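Local coordinates for hypothetical protein PSPTO5229 (Pseudomonas syringae pv. tomato str. DC3000, PDB 2EVE) that is of unknown function but consists of an EVE domain, related to ASCH and PUA domains, and so may bind RNA or modified nucleotides, at residues 25-30 with 80-85. Numbering follows the deposited sequence.
Sequences RWDGVR and SHYHDA
Gly28 and Tyr82 mark the point where the loop leaving strand 23-26 meets the turn of residues 80-85, their CA atoms 5.3 Å apart. Gly28 has a positive phi (72°) that glycine takes easily, and with no side chain on that side the Tyr82 ring can rest on the CA itself. Residues 80-85 open with a type I beta turn from Ser80 to His83, closed by His83 N bonding to Ser80 O; an ST turn, with Ser80 OG accepting from Tyr82 N, braces the same bend.

The contact illustrates how a glycine backbone can serve as the partner of an aromatic face. Gly28 CA lies over the Tyr82 ring in a CH-pi contact, 3.7 Å from the centroid and nearest to CG at 3.4 Å, so it sits toward the rim where the ring joins its CB. Beside it, Arg30 reaches the carbonyl of Tyr82: NH2 donates to Tyr82 O at 2.8 Å, and NE adds a weak second bond at 3.2 Å. A bend at chi2 (-73°) folds the arginine so that NH1 donates a hydrogen bond to Val29 O at 3.0 Å, in the guanidinium plane but from above the carbonyl plane. One guanidinium face lies against Tyr82 CB, and the guanidinium and phenol planes are 67° apart.

Both side chains have further partners: Arg30 NH1 forms a salt bridge with Asp72 and the guanidinium a cation-pi contact with Trp94, while Tyr82 OH hydrogen-bonds to Glu12. The contact thus clips the long loop between strands 58-71 and 95-110 to the surface segment joining edge strand 23-26 to helix 32-40, on which Val29 packs.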
# COMPACT_ATOMS: atom_id res chain seq x y z
N ARG A 25 -2.57 5.29 10.30
CA ARG A 25 -2.76 6.16 9.15
C ARG A 25 -1.75 5.84 8.06
O ARG A 25 -0.56 5.70 8.33
CB ARG A 25 -2.62 7.63 9.55
CG ARG A 25 -2.84 8.61 8.40
CD ARG A 25 -2.69 10.05 8.86
NE ARG A 25 -1.32 10.35 9.24
CZ ARG A 25 -0.99 11.17 10.24
NH1 ARG A 25 -1.94 11.76 10.96
NH2 ARG A 25 0.29 11.40 10.51
N TRP A 26 -2.24 5.73 6.83
CA TRP A 26 -1.37 5.47 5.69
C TRP A 26 -1.24 6.83 5.03
O TRP A 26 -2.22 7.40 4.57
CB TRP A 26 -2.04 4.50 4.72
CG TRP A 26 -1.08 3.88 3.74
CD1 TRP A 26 -0.64 4.40 2.56
CD2 TRP A 26 -0.41 2.62 3.89
NE1 TRP A 26 0.26 3.55 1.96
CE2 TRP A 26 0.42 2.45 2.76
CE3 TRP A 26 -0.43 1.63 4.88
CZ2 TRP A 26 1.22 1.31 2.59
CZ3 TRP A 26 0.37 0.50 4.71
CH2 TRP A 26 1.18 0.35 3.58
N ASP A 27 -0.02 7.37 5.00
CA ASP A 27 0.18 8.68 4.40
C ASP A 27 1.43 8.71 3.55
O ASP A 27 2.01 7.67 3.25
CB ASP A 27 0.27 9.73 5.51
CG ASP A 27 1.29 9.37 6.57
OD1 ASP A 27 2.40 8.94 6.21
OD2 ASP A 27 0.99 9.53 7.78
N GLY A 28 1.84 9.91 3.14
CA GLY A 28 3.04 10.04 2.35
C GLY A 28 2.97 9.56 0.91
O GLY A 28 4.01 9.33 0.28
N VAL A 29 1.77 9.37 0.38
CA VAL A 29 1.63 8.95 -1.01
C VAL A 29 1.70 10.25 -1.80
O VAL A 29 0.85 11.13 -1.64
CB VAL A 29 0.30 8.21 -1.24
CG1 VAL A 29 0.16 7.85 -2.71
CG2 VAL A 29 0.28 6.94 -0.38
N ARG A 30 2.71 10.36 -2.65
CA ARG A 30 2.94 11.58 -3.42
C ARG A 30 3.04 11.38 -4.92
O ARG A 30 3.86 12.01 -5.59
CB ARG A 30 4.21 12.25 -2.90
CG ARG A 30 4.11 12.69 -1.44
CD ARG A 30 3.19 13.89 -1.29
NE ARG A 30 3.09 14.37 0.09
CZ ARG A 30 2.26 13.86 1.00
NH1 ARG A 30 1.45 12.86 0.69
NH2 ARG A 30 2.22 14.38 2.23
N SER A 80 7.70 16.76 8.60
CA SER A 80 7.45 15.47 7.97
C SER A 80 8.28 15.32 6.71
O SER A 80 8.50 16.28 5.98
CB SER A 80 5.98 15.33 7.59
OG SER A 80 5.77 14.17 6.80
N HIS A 81 8.74 14.10 6.45
CA HIS A 81 9.52 13.84 5.25
C HIS A 81 8.63 13.97 4.02
O HIS A 81 9.11 14.04 2.89
CB HIS A 81 10.12 12.43 5.29
CG HIS A 81 11.33 12.31 6.17
ND1 HIS A 81 12.43 13.13 6.04
CD2 HIS A 81 11.62 11.44 7.17
CE1 HIS A 81 13.34 12.78 6.93
NE2 HIS A 81 12.88 11.76 7.63
N TYR A 82 7.32 14.00 4.24
CA TYR A 82 6.37 14.12 3.13
C TYR A 82 5.74 15.50 3.06
O TYR A 82 4.67 15.68 2.49
CB TYR A 82 5.30 13.04 3.25
CG TYR A 82 5.90 11.66 3.32
CD1 TYR A 82 6.61 11.13 2.24
CD2 TYR A 82 5.81 10.91 4.49
CE1 TYR A 82 7.23 9.89 2.33
CE2 TYR A 82 6.43 9.67 4.59
CZ TYR A 82 7.14 9.16 3.51
OH TYR A 82 7.76 7.94 3.61
N HIS A 83 6.43 16.47 3.65
CA HIS A 83 5.96 17.83 3.62
C HIS A 83 5.89 18.27 2.15
O HIS A 83 6.71 17.84 1.34
CB HIS A 83 6.97 18.72 4.36
CG HIS A 83 6.65 20.18 4.30
ND1 HIS A 83 7.59 21.13 4.00
CD2 HIS A 83 5.49 20.85 4.53
CE1 HIS A 83 7.04 22.33 4.04
NE2 HIS A 83 5.77 22.19 4.36
N ASP A 84 4.90 19.09 1.83
CA ASP A 84 4.74 19.64 0.48
C ASP A 84 4.44 21.11 0.70
O ASP A 84 3.31 21.48 1.01
CB ASP A 84 3.58 18.98 -0.27
CG ASP A 84 3.46 19.47 -1.71
OD1 ASP A 84 4.10 20.50 -2.04
OD2 ASP A 84 2.73 18.85 -2.51
N ALA A 85 5.47 21.95 0.57
CA ALA A 85 5.33 23.39 0.78
C ALA A 85 4.26 24.04 -0.08
O ALA A 85 3.76 25.12 0.25
CB ALA A 85 6.67 24.08 0.55